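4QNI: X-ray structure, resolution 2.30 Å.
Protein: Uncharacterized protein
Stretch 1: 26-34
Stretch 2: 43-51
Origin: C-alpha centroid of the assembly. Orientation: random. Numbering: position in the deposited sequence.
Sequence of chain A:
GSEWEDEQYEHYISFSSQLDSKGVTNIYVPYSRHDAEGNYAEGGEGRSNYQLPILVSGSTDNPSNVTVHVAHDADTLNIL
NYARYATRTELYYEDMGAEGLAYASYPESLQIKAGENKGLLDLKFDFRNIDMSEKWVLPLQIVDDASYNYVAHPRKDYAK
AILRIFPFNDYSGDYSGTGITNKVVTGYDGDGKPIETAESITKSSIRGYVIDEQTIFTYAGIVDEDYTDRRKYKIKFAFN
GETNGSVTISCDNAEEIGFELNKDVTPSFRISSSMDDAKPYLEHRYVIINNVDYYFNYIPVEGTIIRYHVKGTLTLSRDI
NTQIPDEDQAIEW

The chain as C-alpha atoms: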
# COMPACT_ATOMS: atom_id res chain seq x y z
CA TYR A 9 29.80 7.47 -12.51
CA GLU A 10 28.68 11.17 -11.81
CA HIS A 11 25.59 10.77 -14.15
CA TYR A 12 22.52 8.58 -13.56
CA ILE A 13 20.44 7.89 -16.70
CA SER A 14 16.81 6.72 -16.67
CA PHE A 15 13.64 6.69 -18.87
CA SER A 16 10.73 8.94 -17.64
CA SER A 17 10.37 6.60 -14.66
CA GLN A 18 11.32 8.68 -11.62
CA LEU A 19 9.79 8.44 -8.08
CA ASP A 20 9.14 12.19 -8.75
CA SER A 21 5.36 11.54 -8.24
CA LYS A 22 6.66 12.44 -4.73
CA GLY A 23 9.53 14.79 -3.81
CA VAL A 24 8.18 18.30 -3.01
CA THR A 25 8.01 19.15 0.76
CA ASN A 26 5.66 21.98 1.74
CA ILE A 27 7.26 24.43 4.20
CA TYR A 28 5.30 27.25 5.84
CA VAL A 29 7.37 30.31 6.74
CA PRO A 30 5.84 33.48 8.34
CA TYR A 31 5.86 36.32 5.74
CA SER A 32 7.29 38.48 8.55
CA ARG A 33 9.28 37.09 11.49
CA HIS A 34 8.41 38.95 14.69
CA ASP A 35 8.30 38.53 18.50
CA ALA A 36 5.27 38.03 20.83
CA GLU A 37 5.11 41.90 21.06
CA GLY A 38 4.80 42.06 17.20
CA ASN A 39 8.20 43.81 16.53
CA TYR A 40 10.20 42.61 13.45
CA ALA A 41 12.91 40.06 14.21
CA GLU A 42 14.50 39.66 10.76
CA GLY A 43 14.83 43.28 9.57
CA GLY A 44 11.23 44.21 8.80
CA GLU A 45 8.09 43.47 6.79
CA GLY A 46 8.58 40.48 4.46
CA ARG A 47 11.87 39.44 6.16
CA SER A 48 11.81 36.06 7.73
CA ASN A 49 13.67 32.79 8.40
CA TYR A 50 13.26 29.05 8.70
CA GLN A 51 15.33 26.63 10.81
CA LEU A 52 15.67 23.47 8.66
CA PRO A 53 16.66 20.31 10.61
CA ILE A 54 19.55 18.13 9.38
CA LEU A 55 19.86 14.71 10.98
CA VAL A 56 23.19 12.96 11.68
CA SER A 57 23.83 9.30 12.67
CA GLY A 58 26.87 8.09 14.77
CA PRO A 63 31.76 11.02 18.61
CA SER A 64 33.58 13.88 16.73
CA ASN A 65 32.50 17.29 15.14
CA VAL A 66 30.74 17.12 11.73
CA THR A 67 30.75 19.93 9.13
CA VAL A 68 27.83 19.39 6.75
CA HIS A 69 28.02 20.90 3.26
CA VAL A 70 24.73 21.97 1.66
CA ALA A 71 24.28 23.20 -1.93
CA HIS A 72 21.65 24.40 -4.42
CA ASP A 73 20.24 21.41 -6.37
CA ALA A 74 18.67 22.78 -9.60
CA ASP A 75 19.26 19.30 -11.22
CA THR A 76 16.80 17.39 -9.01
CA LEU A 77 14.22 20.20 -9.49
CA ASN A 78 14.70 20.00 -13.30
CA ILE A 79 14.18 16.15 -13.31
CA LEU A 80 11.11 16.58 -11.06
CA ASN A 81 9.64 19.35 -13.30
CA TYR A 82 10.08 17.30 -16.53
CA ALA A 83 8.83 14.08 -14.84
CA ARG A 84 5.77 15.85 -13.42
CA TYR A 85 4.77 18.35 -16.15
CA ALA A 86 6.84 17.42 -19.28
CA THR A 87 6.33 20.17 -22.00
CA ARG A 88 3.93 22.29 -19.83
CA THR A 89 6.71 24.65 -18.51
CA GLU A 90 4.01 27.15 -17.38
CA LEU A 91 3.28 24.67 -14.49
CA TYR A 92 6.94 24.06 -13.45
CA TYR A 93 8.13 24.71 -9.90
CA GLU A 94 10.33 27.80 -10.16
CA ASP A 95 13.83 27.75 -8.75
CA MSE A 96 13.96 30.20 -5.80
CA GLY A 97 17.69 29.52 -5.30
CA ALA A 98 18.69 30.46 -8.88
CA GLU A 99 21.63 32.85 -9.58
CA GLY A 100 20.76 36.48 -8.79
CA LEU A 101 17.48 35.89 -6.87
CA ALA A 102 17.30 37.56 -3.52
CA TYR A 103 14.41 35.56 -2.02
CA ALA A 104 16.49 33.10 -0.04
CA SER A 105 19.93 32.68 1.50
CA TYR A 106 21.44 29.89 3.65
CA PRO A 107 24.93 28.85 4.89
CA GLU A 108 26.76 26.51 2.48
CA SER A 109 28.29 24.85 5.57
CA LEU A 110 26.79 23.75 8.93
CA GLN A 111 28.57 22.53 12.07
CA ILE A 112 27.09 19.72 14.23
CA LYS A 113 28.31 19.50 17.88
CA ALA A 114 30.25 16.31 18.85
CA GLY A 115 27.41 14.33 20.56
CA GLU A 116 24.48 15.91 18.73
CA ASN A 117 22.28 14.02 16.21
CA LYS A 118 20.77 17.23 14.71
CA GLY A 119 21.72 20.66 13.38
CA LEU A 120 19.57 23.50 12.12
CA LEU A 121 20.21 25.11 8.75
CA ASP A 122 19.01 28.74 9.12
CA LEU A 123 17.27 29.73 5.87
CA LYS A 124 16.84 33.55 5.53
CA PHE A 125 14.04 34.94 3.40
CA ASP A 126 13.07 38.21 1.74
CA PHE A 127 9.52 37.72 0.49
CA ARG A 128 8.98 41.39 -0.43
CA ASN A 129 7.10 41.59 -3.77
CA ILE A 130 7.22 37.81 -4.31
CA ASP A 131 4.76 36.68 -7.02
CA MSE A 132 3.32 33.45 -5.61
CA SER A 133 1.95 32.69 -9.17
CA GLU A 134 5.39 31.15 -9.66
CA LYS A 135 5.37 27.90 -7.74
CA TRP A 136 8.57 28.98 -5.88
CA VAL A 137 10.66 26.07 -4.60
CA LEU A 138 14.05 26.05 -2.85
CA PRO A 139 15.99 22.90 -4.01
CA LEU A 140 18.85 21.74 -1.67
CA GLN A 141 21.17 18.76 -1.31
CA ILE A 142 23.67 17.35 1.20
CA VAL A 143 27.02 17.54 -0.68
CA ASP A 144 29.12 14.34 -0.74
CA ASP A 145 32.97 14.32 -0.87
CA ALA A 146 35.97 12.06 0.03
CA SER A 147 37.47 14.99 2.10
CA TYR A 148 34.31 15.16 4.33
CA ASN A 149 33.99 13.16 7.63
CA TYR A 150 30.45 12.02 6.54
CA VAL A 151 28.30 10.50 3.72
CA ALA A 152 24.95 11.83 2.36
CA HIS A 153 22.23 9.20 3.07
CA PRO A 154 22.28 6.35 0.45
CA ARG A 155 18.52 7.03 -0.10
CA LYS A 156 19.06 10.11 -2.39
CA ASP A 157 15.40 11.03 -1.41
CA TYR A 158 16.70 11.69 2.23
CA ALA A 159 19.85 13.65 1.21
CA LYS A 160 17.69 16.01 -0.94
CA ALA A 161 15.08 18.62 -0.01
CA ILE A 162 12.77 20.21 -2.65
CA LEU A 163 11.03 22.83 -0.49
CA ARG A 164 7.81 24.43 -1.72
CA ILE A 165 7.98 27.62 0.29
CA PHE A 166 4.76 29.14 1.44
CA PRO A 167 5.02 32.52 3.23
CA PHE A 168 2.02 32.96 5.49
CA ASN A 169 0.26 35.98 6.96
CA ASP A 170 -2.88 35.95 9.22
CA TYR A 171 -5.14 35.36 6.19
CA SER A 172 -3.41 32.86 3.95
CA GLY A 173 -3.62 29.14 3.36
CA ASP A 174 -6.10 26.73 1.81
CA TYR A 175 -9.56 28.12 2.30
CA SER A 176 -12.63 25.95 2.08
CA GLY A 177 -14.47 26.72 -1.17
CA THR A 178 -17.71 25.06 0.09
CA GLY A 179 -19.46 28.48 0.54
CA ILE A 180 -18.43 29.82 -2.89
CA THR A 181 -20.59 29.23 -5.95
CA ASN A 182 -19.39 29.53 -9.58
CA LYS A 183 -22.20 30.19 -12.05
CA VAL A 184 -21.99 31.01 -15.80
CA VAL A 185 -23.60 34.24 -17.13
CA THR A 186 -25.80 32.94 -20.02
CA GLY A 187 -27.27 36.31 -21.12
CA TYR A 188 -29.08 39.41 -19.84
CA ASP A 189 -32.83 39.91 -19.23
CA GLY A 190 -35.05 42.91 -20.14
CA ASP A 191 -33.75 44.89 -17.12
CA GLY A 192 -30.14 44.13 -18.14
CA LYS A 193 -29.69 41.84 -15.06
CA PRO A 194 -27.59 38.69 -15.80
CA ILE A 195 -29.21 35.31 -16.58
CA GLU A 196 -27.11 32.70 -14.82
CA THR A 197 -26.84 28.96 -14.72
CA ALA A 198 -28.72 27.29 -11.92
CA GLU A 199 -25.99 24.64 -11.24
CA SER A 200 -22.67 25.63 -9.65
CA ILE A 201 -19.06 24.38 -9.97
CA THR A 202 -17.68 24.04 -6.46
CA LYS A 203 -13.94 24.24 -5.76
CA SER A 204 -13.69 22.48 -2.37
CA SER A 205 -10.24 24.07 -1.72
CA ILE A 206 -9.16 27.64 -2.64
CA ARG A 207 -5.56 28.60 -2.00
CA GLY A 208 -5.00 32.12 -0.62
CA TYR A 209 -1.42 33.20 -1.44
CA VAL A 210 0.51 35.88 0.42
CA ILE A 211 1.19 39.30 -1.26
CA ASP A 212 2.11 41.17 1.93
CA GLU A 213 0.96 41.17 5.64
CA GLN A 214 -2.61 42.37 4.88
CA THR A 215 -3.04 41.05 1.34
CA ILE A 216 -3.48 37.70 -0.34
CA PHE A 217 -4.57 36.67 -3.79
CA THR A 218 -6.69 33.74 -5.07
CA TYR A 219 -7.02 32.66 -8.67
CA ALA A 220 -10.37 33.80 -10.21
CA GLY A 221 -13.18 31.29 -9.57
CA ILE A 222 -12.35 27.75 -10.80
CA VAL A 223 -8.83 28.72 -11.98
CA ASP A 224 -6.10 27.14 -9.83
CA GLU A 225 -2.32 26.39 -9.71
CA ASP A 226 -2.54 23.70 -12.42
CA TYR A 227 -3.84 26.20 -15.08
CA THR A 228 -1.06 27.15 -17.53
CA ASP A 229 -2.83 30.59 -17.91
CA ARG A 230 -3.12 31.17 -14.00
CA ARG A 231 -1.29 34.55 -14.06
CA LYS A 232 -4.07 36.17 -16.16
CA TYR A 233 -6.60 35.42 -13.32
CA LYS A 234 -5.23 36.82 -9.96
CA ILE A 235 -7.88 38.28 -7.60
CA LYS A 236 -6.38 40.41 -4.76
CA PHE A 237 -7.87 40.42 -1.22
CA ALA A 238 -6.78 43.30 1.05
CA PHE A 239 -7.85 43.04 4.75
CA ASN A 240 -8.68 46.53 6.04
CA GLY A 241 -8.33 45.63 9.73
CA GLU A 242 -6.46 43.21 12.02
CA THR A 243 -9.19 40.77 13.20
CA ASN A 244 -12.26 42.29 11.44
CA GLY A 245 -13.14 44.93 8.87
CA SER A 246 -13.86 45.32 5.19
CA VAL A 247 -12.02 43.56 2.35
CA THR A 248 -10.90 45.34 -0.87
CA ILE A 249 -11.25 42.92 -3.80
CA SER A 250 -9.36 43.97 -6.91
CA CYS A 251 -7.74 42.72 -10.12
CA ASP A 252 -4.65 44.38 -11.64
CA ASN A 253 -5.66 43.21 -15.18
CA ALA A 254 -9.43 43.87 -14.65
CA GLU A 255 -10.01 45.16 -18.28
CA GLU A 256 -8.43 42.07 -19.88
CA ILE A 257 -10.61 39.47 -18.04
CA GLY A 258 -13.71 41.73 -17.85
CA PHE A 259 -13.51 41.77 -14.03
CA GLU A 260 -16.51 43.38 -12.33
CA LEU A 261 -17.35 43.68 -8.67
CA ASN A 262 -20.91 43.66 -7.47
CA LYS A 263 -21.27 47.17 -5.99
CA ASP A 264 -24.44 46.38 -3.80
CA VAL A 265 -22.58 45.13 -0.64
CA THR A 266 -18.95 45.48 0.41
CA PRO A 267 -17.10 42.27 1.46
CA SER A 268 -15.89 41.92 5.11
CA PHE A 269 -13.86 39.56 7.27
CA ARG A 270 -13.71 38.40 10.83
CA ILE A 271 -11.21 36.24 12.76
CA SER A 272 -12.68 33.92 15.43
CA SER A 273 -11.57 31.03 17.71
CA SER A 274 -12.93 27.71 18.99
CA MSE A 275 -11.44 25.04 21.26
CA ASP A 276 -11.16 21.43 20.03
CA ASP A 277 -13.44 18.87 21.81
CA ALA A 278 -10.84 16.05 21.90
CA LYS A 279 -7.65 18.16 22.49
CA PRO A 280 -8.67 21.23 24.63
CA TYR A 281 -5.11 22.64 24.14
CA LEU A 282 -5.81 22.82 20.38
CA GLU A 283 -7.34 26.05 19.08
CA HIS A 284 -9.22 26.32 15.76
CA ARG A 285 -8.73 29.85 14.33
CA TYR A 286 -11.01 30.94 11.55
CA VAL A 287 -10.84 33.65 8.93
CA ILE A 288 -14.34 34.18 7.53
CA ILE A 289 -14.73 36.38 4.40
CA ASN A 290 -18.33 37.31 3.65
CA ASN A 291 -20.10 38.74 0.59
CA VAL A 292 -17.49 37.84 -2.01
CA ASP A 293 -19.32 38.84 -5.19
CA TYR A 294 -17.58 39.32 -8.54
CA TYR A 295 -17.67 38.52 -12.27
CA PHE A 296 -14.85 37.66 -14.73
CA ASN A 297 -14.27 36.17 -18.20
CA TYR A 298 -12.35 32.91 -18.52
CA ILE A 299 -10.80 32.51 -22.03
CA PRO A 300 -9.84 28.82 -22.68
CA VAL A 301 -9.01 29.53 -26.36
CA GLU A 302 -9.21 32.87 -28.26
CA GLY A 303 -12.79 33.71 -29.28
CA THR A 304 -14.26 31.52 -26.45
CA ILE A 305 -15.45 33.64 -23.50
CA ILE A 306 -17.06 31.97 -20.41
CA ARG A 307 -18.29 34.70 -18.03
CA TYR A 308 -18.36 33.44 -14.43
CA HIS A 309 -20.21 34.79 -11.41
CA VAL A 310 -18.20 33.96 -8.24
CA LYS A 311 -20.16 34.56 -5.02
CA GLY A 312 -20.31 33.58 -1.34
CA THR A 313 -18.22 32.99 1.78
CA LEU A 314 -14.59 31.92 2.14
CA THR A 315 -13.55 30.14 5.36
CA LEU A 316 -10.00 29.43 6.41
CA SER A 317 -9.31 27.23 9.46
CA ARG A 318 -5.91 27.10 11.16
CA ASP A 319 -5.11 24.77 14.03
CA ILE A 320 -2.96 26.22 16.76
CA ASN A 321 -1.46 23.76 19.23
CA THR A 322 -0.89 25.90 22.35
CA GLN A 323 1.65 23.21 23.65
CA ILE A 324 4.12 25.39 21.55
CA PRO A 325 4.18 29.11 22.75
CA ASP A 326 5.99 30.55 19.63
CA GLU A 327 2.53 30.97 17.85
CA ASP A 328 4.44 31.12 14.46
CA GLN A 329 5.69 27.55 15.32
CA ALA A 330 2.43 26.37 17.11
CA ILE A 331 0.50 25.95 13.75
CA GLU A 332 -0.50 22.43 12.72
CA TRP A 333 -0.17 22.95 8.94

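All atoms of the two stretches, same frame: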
# COMPACT_ATOMS: atom_id res chain seq x y z
N ASN A 26 6.30 20.71 1.51
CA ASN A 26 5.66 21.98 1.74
C ASN A 26 6.14 22.54 3.07
O ASN A 26 6.07 21.87 4.09
CB ASN A 26 4.13 21.81 1.70
CG ASN A 26 3.54 21.69 0.30
OD1 ASN A 26 4.19 21.88 -0.73
ND2 ASN A 26 2.27 21.37 0.22
N ILE A 27 6.69 23.76 3.04
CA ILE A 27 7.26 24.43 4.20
C ILE A 27 6.56 25.77 4.36
O ILE A 27 6.57 26.59 3.43
CB ILE A 27 8.79 24.59 3.97
CG1 ILE A 27 9.54 23.25 3.93
CG2 ILE A 27 9.43 25.58 4.91
CD1 ILE A 27 9.37 22.37 5.06
N TYR A 28 6.01 26.02 5.54
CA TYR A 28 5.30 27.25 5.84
C TYR A 28 6.19 28.12 6.69
O TYR A 28 6.68 27.71 7.74
CB TYR A 28 3.95 26.93 6.53
CG TYR A 28 2.91 26.43 5.54
CD1 TYR A 28 2.02 27.31 4.93
CD2 TYR A 28 2.82 25.07 5.21
CE1 TYR A 28 1.07 26.86 4.00
CE2 TYR A 28 1.87 24.61 4.30
CZ TYR A 28 1.01 25.51 3.68
OH TYR A 28 0.06 25.09 2.77
N VAL A 29 6.45 29.32 6.18
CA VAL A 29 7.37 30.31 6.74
C VAL A 29 6.58 31.61 6.99
O VAL A 29 5.91 32.06 6.07
CB VAL A 29 8.59 30.57 5.79
CG1 VAL A 29 9.63 31.44 6.46
CG2 VAL A 29 9.21 29.28 5.26
N PRO A 30 6.62 32.24 8.18
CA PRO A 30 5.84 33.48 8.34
C PRO A 30 6.37 34.52 7.37
O PRO A 30 7.57 34.56 7.14
CB PRO A 30 6.07 33.89 9.81
CG PRO A 30 7.18 33.10 10.28
CD PRO A 30 7.34 31.88 9.41
N TYR A 31 5.46 35.29 6.71
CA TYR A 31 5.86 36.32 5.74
C TYR A 31 6.81 37.30 6.44
O TYR A 31 7.84 37.66 5.87
CB TYR A 31 4.64 37.00 5.14
CG TYR A 31 4.99 38.21 4.30
CD1 TYR A 31 5.45 38.07 3.00
CD2 TYR A 31 4.85 39.50 4.82
CE1 TYR A 31 5.79 39.18 2.22
CE2 TYR A 31 5.19 40.61 4.06
CZ TYR A 31 5.65 40.45 2.76
OH TYR A 31 5.96 41.55 1.98
N SER A 32 6.49 37.65 7.68
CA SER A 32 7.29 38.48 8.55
C SER A 32 7.59 37.73 9.85
O SER A 32 6.69 37.21 10.49
CB SER A 32 6.59 39.81 8.86
OG SER A 32 6.50 40.65 7.73
N ARG A 33 8.85 37.67 10.21
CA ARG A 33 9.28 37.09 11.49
C ARG A 33 9.26 38.19 12.55
O ARG A 33 9.92 39.23 12.40
CB ARG A 33 10.68 36.46 11.37
CG ARG A 33 11.16 35.78 12.64
CD ARG A 33 10.33 34.55 12.99
NE ARG A 33 10.54 33.46 12.04
CZ ARG A 33 9.97 32.27 12.15
NH1 ARG A 33 9.07 32.04 13.11
NH2 ARG A 33 10.24 31.31 11.28
N HIS A 34 8.48 37.99 13.59
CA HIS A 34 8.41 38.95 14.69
C HIS A 34 8.25 38.22 15.99
O HIS A 34 8.03 37.01 16.00
CB HIS A 34 7.32 40.04 14.52
CG HIS A 34 6.05 39.60 13.87
ND1 HIS A 34 5.37 38.47 14.30
CD2 HIS A 34 5.40 40.13 12.81
CE1 HIS A 34 4.37 38.32 13.46
NE2 HIS A 34 4.34 39.30 12.55
N GLY A 43 14.54 42.05 10.31
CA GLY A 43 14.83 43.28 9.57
C GLY A 43 13.65 44.06 9.03
O GLY A 43 13.84 45.11 8.42
N GLY A 44 12.44 43.54 9.25
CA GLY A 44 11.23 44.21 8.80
C GLY A 44 10.23 43.31 8.11
O GLY A 44 10.34 42.09 8.12
N GLU A 45 9.23 43.96 7.56
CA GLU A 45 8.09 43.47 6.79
C GLU A 45 8.63 42.61 5.63
O GLU A 45 9.55 43.03 4.92
CB GLU A 45 7.36 44.75 6.33
CG GLU A 45 6.25 44.64 5.32
CD GLU A 45 6.64 44.39 3.88
OE1 GLU A 45 7.65 44.94 3.39
OE2 GLU A 45 5.90 43.63 3.23
N GLY A 46 8.14 41.39 5.51
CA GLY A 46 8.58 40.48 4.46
C GLY A 46 9.92 39.79 4.65
O GLY A 46 10.36 39.06 3.75
N ARG A 47 10.60 40.06 5.79
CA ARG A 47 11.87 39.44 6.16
C ARG A 47 11.58 38.38 7.15
O ARG A 47 10.87 38.60 8.13
CB ARG A 47 12.90 40.45 6.70
CG ARG A 47 13.88 40.96 5.65
CD ARG A 47 13.20 41.58 4.41
NE ARG A 47 12.28 42.68 4.76
CZ ARG A 47 12.66 43.94 4.96
NH1 ARG A 47 13.93 44.29 4.83
NH2 ARG A 47 11.76 44.86 5.26
N SER A 48 12.10 37.20 6.89
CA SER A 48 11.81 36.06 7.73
C SER A 48 12.94 35.03 7.71
O SER A 48 14.02 35.29 7.16
CB SER A 48 10.51 35.41 7.25
OG SER A 48 10.00 34.55 8.25
N ASN A 49 12.69 33.86 8.34
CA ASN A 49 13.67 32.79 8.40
C ASN A 49 13.00 31.48 8.64
O ASN A 49 11.84 31.44 9.04
CB ASN A 49 14.73 33.05 9.50
CG ASN A 49 14.21 32.86 10.91
OD1 ASN A 49 13.59 33.74 11.47
ND2 ASN A 49 14.42 31.70 11.50
N TYR A 50 13.74 30.39 8.44
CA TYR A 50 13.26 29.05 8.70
C TYR A 50 14.43 28.18 9.11
O TYR A 50 15.41 28.09 8.38
CB TYR A 50 12.53 28.47 7.49
CG TYR A 50 11.81 27.18 7.80
CD1 TYR A 50 10.51 27.17 8.29
CD2 TYR A 50 12.43 25.95 7.58
CE1 TYR A 50 9.85 25.99 8.58
CE2 TYR A 50 11.77 24.75 7.86
CZ TYR A 50 10.48 24.78 8.37
OH TYR A 50 9.81 23.62 8.64
N GLN A 51 14.31 27.52 10.27
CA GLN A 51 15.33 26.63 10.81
C GLN A 51 15.07 25.20 10.30
O GLN A 51 14.12 24.53 10.72
CB GLN A 51 15.34 26.72 12.33
CG GLN A 51 15.84 28.06 12.82
CD GLN A 51 17.24 27.96 13.34
OE1 GLN A 51 18.22 28.11 12.60
NE2 GLN A 51 17.37 27.69 14.62
O HOH W 1 6.50 24.05 7.92
O HOH W 2 11.16 40.50 10.34

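Contact between residues 26-34 and 43-51 of 4QNI, in which strands 26-30 and 47-51 run roughly antiparallel (140° between their N-to-C directions) and together with the adjoining loops bury 590 Å². The strand axes approach no closer than 6.6 Å, and the backbones draw together past Pro30, where the CA atoms of Ser32 and Gly46 lie 4.7 Å apart and those of Arg33 and Ser48 4.6 Å.

Backbone hydrogen bonding between the stretches is confined to one pair: Arg33 N donates to Arg47 O over 3.0 Å and is nearly linear, at 172°. The remaining direct hydrogen bonds use side chains. Ser48, its CA-to-CB bond directed toward the other stretch, donates from OG to Pro30 O at 2.7 Å. Ser32 OG accepts from Gly46 N at 2.9 Å, so a side chain meets the amide inside the type II turn from Gly44 to Arg47. The turn is closed by Arg47 N to Gly44 O (3.1 Å) and braced by the Arg47 side chain, whose NE and NH2 both donate to Glu45 O, at 2.8 and 2.9 Å.

Charged groups add two further links. Arg33 extends its guanidinium along Asn49: NH2 donates to Asn49 O at 2.8 Å, with the acceptor near the guanidinium plane, while NE makes a weak bond to Asn49 OD1 (3.1 Å, 124°). One arginine thus engages both backbone and side chain of the same residue. Tyr31 OH donates to Glu45 OE2 at a very short 2.4 Å; both CA-to-CB bonds point away from the opposing stretch, yet the ends of the side chains come back to meet at the ring edge.

Packing involves two aromatic rings. Ile27 CG2 sits over a face of Tyr50, 3.6 Å from CG2 to the ring centroid and only 9° off the normal; Val29 CG2 approaches Tyr50 CD1 obliquely at 3.9 Å. At the turn, Gly46 CA lies 3.6 Å from the Tyr31 ring centroid, over one face, and also makes a CA-H...O contact with Tyr31 O at 3.2 Å. A CB on Gly46 would fall 2.9 Å from Tyr31 OH, a clash, and its positive phi independently favours glycine.

Water extends the contact. Water 1 accepts from Tyr28 N (3.1 Å to the water O) and is weakly bonded to Tyr50 OH (3.4 Å to the same O). The O of water 2 lies 2.7 Å from Arg33 O and 2.9 Å from Gly44 O, bridging the two carbonyls.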